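Local coordinates for DNA protection during starvation protein (Agrobacterium tumefaciens, PDB 1O9R) that oxidises intracellular ferrous iron with hydrogen peroxide and stores it as a ferric mineral inside a hollow dodecamer, protecting DNA from oxidative damage without binding it, at residues M1-L10 and R72-L81. Residues are numbered along the deposited sequence; the frame is centred on the assembly and turned at random.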
loop_
_atom_site.group_PDB
_atom_site.type_symbol
_atom_site.label_atom_id
_atom_site.label_comp_id
_atom_site.label_asym_id
_atom_site.label_seq_id
_atom_site.Cartn_x
_atom_site.Cartn_y
_atom_site.Cartn_z
ATOM N N MET A 1 2.257 17.733 -41.628
ATOM C CA MET A 1 3.003 17.827 -40.328
ATOM C C MET A 1 3.888 19.062 -40.333
ATOM O O MET A 1 3.976 19.752 -41.353
ATOM C CB MET A 1 3.817 16.561 -40.092
ATOM C CG MET A 1 2.986 15.308 -39.811
ATOM S SD MET A 1 4.072 13.892 -39.551
ATOM C CE MET A 1 4.347 13.313 -41.211
ATOM N N LYS A 2 4.517 19.367 -39.205
ATOM C CA LYS A 2 5.362 20.545 -39.093
ATOM C C LYS A 2 6.226 20.449 -37.835
ATOM O O LYS A 2 5.817 19.781 -36.898
ATOM C CB LYS A 2 4.566 21.846 -39.042
ATOM C CG LYS A 2 3.980 22.237 -37.696
ATOM C CD LYS A 2 3.016 23.398 -37.856
ATOM C CE LYS A 2 2.715 24.124 -36.561
ATOM N NZ LYS A 2 1.384 24.815 -36.663
ATOM N N THR A 3 7.349 21.131 -37.881
ATOM C CA THR A 3 8.356 21.221 -36.837
ATOM C C THR A 3 7.965 22.206 -35.741
ATOM O O THR A 3 7.498 23.326 -35.999
ATOM C CB THR A 3 9.666 21.691 -37.513
ATOM O OG1 THR A 3 10.157 20.658 -38.390
ATOM C CG2 THR A 3 10.779 22.010 -36.532
ATOM N N HIS A 4 8.100 21.798 -34.467
ATOM C CA HIS A 4 7.702 22.732 -33.400
ATOM C C HIS A 4 8.954 23.326 -32.776
ATOM O O HIS A 4 9.997 22.662 -32.691
ATOM C CB HIS A 4 6.859 21.983 -32.341
ATOM C CG HIS A 4 5.555 21.512 -32.953
ATOM N ND1 HIS A 4 4.468 22.357 -33.033
ATOM C CD2 HIS A 4 5.185 20.346 -33.491
ATOM C CE1 HIS A 4 3.467 21.716 -33.624
ATOM N NE2 HIS A 4 3.880 20.499 -33.902
ATOM N N LYS A 5 8.882 24.603 -32.432
ATOM C CA LYS A 5 10.004 25.288 -31.824
ATOM C C LYS A 5 10.246 24.865 -30.379
ATOM O O LYS A 5 9.327 24.742 -29.555
ATOM C CB LYS A 5 9.741 26.802 -31.871
ATOM C CG LYS A 5 9.792 27.274 -33.350
ATOM C CD LYS A 5 9.489 28.761 -33.367
ATOM C CE LYS A 5 8.461 29.221 -34.378
ATOM N NZ LYS A 5 7.872 30.542 -33.945
ATOM N N THR A 6 11.543 24.699 -30.095
ATOM C CA THR A 6 11.894 24.369 -28.712
ATOM C C THR A 6 13.230 25.003 -28.342
ATOM O O THR A 6 14.121 25.148 -29.199
ATOM C CB THR A 6 11.931 22.861 -28.490
ATOM O OG1 THR A 6 12.399 22.524 -27.190
ATOM C CG2 THR A 6 12.830 22.101 -29.481
ATOM N N LYS A 7 13.409 25.269 -27.065
ATOM C CA LYS A 7 14.645 25.782 -26.466
ATOM C C LYS A 7 15.663 24.640 -26.422
ATOM O O LYS A 7 16.863 24.892 -26.261
ATOM C CB LYS A 7 14.446 26.290 -25.047
ATOM C CG LYS A 7 13.517 27.447 -24.726
ATOM C CD LYS A 7 13.967 28.711 -25.470
ATOM C CE LYS A 7 13.095 29.895 -25.044
ATOM N NZ LYS A 7 13.589 31.135 -25.727
ATOM N N ASN A 8 15.260 23.378 -26.528
ATOM C CA ASN A 8 16.149 22.218 -26.584
ATOM C C ASN A 8 17.259 22.438 -27.629
ATOM O O ASN A 8 16.887 22.603 -28.798
ATOM C CB ASN A 8 15.340 20.955 -26.872
ATOM C CG ASN A 8 16.135 19.708 -26.683
ATOM O OD1 ASN A 8 15.736 18.694 -25.986
ATOM N ND2 ASN A 8 17.287 19.638 -27.288
ATOM N N ASP A 9 18.523 22.482 -27.219
ATOM C CA ASP A 9 19.586 22.899 -28.181
ATOM C C ASP A 9 20.307 21.761 -28.848
ATOM O O ASP A 9 21.403 21.974 -29.439
ATOM C CB ASP A 9 20.575 23.856 -27.514
ATOM C CG ASP A 9 21.524 23.257 -26.507
ATOM O OD1 ASP A 9 21.487 22.045 -26.249
ATOM O OD2 ASP A 9 22.407 23.979 -25.952
ATOM N N LEU A 10 19.790 20.537 -28.872
ATOM C CA LEU A 10 20.394 19.472 -29.696
ATOM C C LEU A 10 20.426 19.984 -31.126
ATOM O O LEU A 10 19.437 20.571 -31.625
ATOM C CB LEU A 10 19.523 18.194 -29.669
ATOM C CG LEU A 10 20.152 16.978 -30.324
ATOM C CD1 LEU A 10 21.360 16.436 -29.589
ATOM C CD2 LEU A 10 19.112 15.865 -30.492
ATOM N N ARG A 72 9.916 11.208 -26.783
ATOM C CA ARG A 72 11.203 11.826 -27.210
ATOM C C ARG A 72 11.061 12.454 -28.567
ATOM O O ARG A 72 11.708 13.512 -28.714
ATOM C CB ARG A 72 12.275 10.727 -27.176
ATOM C CG ARG A 72 13.694 11.267 -27.391
ATOM C CD ARG A 72 14.031 12.347 -26.308
ATOM N NE ARG A 72 15.450 12.700 -26.546
ATOM C CZ ARG A 72 15.967 13.787 -25.949
ATOM N NH1 ARG A 72 15.260 14.552 -25.142
ATOM N NH2 ARG A 72 17.277 14.080 -26.156
ATOM N N VAL A 73 10.314 11.845 -29.500
ATOM C CA VAL A 73 10.123 12.517 -30.792
ATOM C C VAL A 73 9.592 13.898 -30.539
ATOM O O VAL A 73 10.017 14.919 -31.176
ATOM C CB VAL A 73 9.097 11.700 -31.596
ATOM C CG1 VAL A 73 8.654 12.533 -32.824
ATOM C CG2 VAL A 73 9.651 10.348 -32.001
ATOM N N VAL A 74 8.548 14.047 -29.725
ATOM C CA VAL A 74 7.913 15.357 -29.551
ATOM C C VAL A 74 8.791 16.333 -28.810
ATOM O O VAL A 74 8.763 17.540 -29.090
ATOM C CB VAL A 74 6.522 15.185 -28.884
ATOM C CG1 VAL A 74 5.673 14.286 -29.843
ATOM C CG2 VAL A 74 6.384 14.488 -27.581
ATOM N N GLN A 75 9.569 15.835 -27.849
ATOM C CA GLN A 75 10.521 16.682 -27.148
ATOM C C GLN A 75 11.469 17.343 -28.153
ATOM O O GLN A 75 11.900 18.469 -27.872
ATOM C CB GLN A 75 11.363 15.862 -26.157
ATOM C CG GLN A 75 10.532 15.467 -24.919
ATOM C CD GLN A 75 11.175 14.316 -24.193
ATOM O OE1 GLN A 75 12.379 14.178 -24.108
ATOM N NE2 GLN A 75 10.345 13.374 -23.701
ATOM N N LEU A 76 11.840 16.646 -29.198
ATOM C CA LEU A 76 12.777 17.178 -30.210
ATOM C C LEU A 76 12.031 18.004 -31.230
ATOM O O LEU A 76 12.745 18.363 -32.210
ATOM C CB LEU A 76 13.606 16.037 -30.755
ATOM C CG LEU A 76 14.459 15.285 -29.725
ATOM C CD1 LEU A 76 15.203 14.158 -30.435
ATOM C CD2 LEU A 76 15.415 16.233 -29.008
ATOM N N GLY A 77 10.755 18.288 -31.107
ATOM C CA GLY A 77 10.059 19.163 -32.060
ATOM C C GLY A 77 9.373 18.362 -33.149
ATOM O O GLY A 77 8.874 19.006 -34.091
ATOM N N GLY A 78 9.398 17.047 -33.141
ATOM C CA GLY A 78 8.750 16.231 -34.175
ATOM C C GLY A 78 7.303 15.898 -33.804
ATOM O O GLY A 78 6.732 16.319 -32.803
ATOM N N THR A 79 6.768 15.056 -34.670
ATOM C CA THR A 79 5.415 14.492 -34.528
ATOM C C THR A 79 5.546 12.995 -34.314
ATOM O O THR A 79 6.108 12.259 -35.126
ATOM C CB THR A 79 4.609 14.769 -35.809
ATOM O OG1 THR A 79 4.540 16.196 -35.982
ATOM C CG2 THR A 79 3.200 14.203 -35.663
ATOM N N ALA A 80 5.017 12.459 -33.163
ATOM C CA ALA A 80 5.072 11.032 -32.945
ATOM C C ALA A 80 4.022 10.353 -33.871
ATOM O O ALA A 80 2.921 10.872 -33.933
ATOM C CB ALA A 80 4.774 10.713 -31.474
ATOM N N LEU A 81 4.490 9.311 -34.503
ATOM C CA LEU A 81 3.648 8.589 -35.469
ATOM C C LEU A 81 3.376 7.157 -35.045
ATOM O O LEU A 81 4.113 6.192 -35.228
ATOM C CB LEU A 81 4.339 8.607 -36.856
ATOM C CG LEU A 81 4.487 10.027 -37.446
ATOM C CD1 LEU A 81 5.395 10.028 -38.680
ATOM C CD2 LEU A 81 3.108 10.600 -37.754
#
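A Schellman motif ends helix 48-75 of the ferritin-like fold, and the N-terminal tail runs across it, with His4 over Gly77. Within the motif, Gly78 N bonds to Val73 O and Gly77 N to Val74 O. Gly77, at positive phi (95°), is its C-prime residue. Gly77 O takes the one hydrogen bond between the segments, from His4 N at 2.9 Å. It is nearly straight (168° at the hydrogen) and uses a lone pair in the carbonyl plane. Thr3 CA adds a CA-H...O contact to Gly77 O at 3.6 Å. The His4 ring turns its edge to the carbonyl oxygens of Gly77 and Gly78.

Apolar contacts lie at the two ends. Met1 CG stands anti to the carbonyl carbon (chi1 -69°) and the chain is extended at chi2. This carries SD to Leu81 CD2, tip to tip at 3.9 Å, and to Thr79 CB. At the other end, Leu10 CD2 meets Leu76 CD2 at 4.0 Å, the chains crossing at a slant. The same Leu76 methyl sits over one face of the Arg72 guanidinium, 3.9 Å above its centre. Arg72 NH1 bonds in plane to Gln75 OE1 at 3.1 Å and forms a salt bridge to Asp148 of a second subunit. Thr6 OG1 closes an ST turn by accepting from Asn8 N at 3.1 Å, and it bonds to Glu155 of that subunit.

Helix 48-75 carries the iron ligand Glu71, and the side chain of Gln75 lies about 8 Å from a bound iron(III) ion. Two neighbouring subunits border the contact. Tyr101 of the third subunit bonds to Thr79 OG1 and meets the His4 ring edge-to-face. Arg72 reaches helix 134-156 through Thr136, while Asn23 of helix 12-42 bonds to the backbone of Thr79 and Leu81.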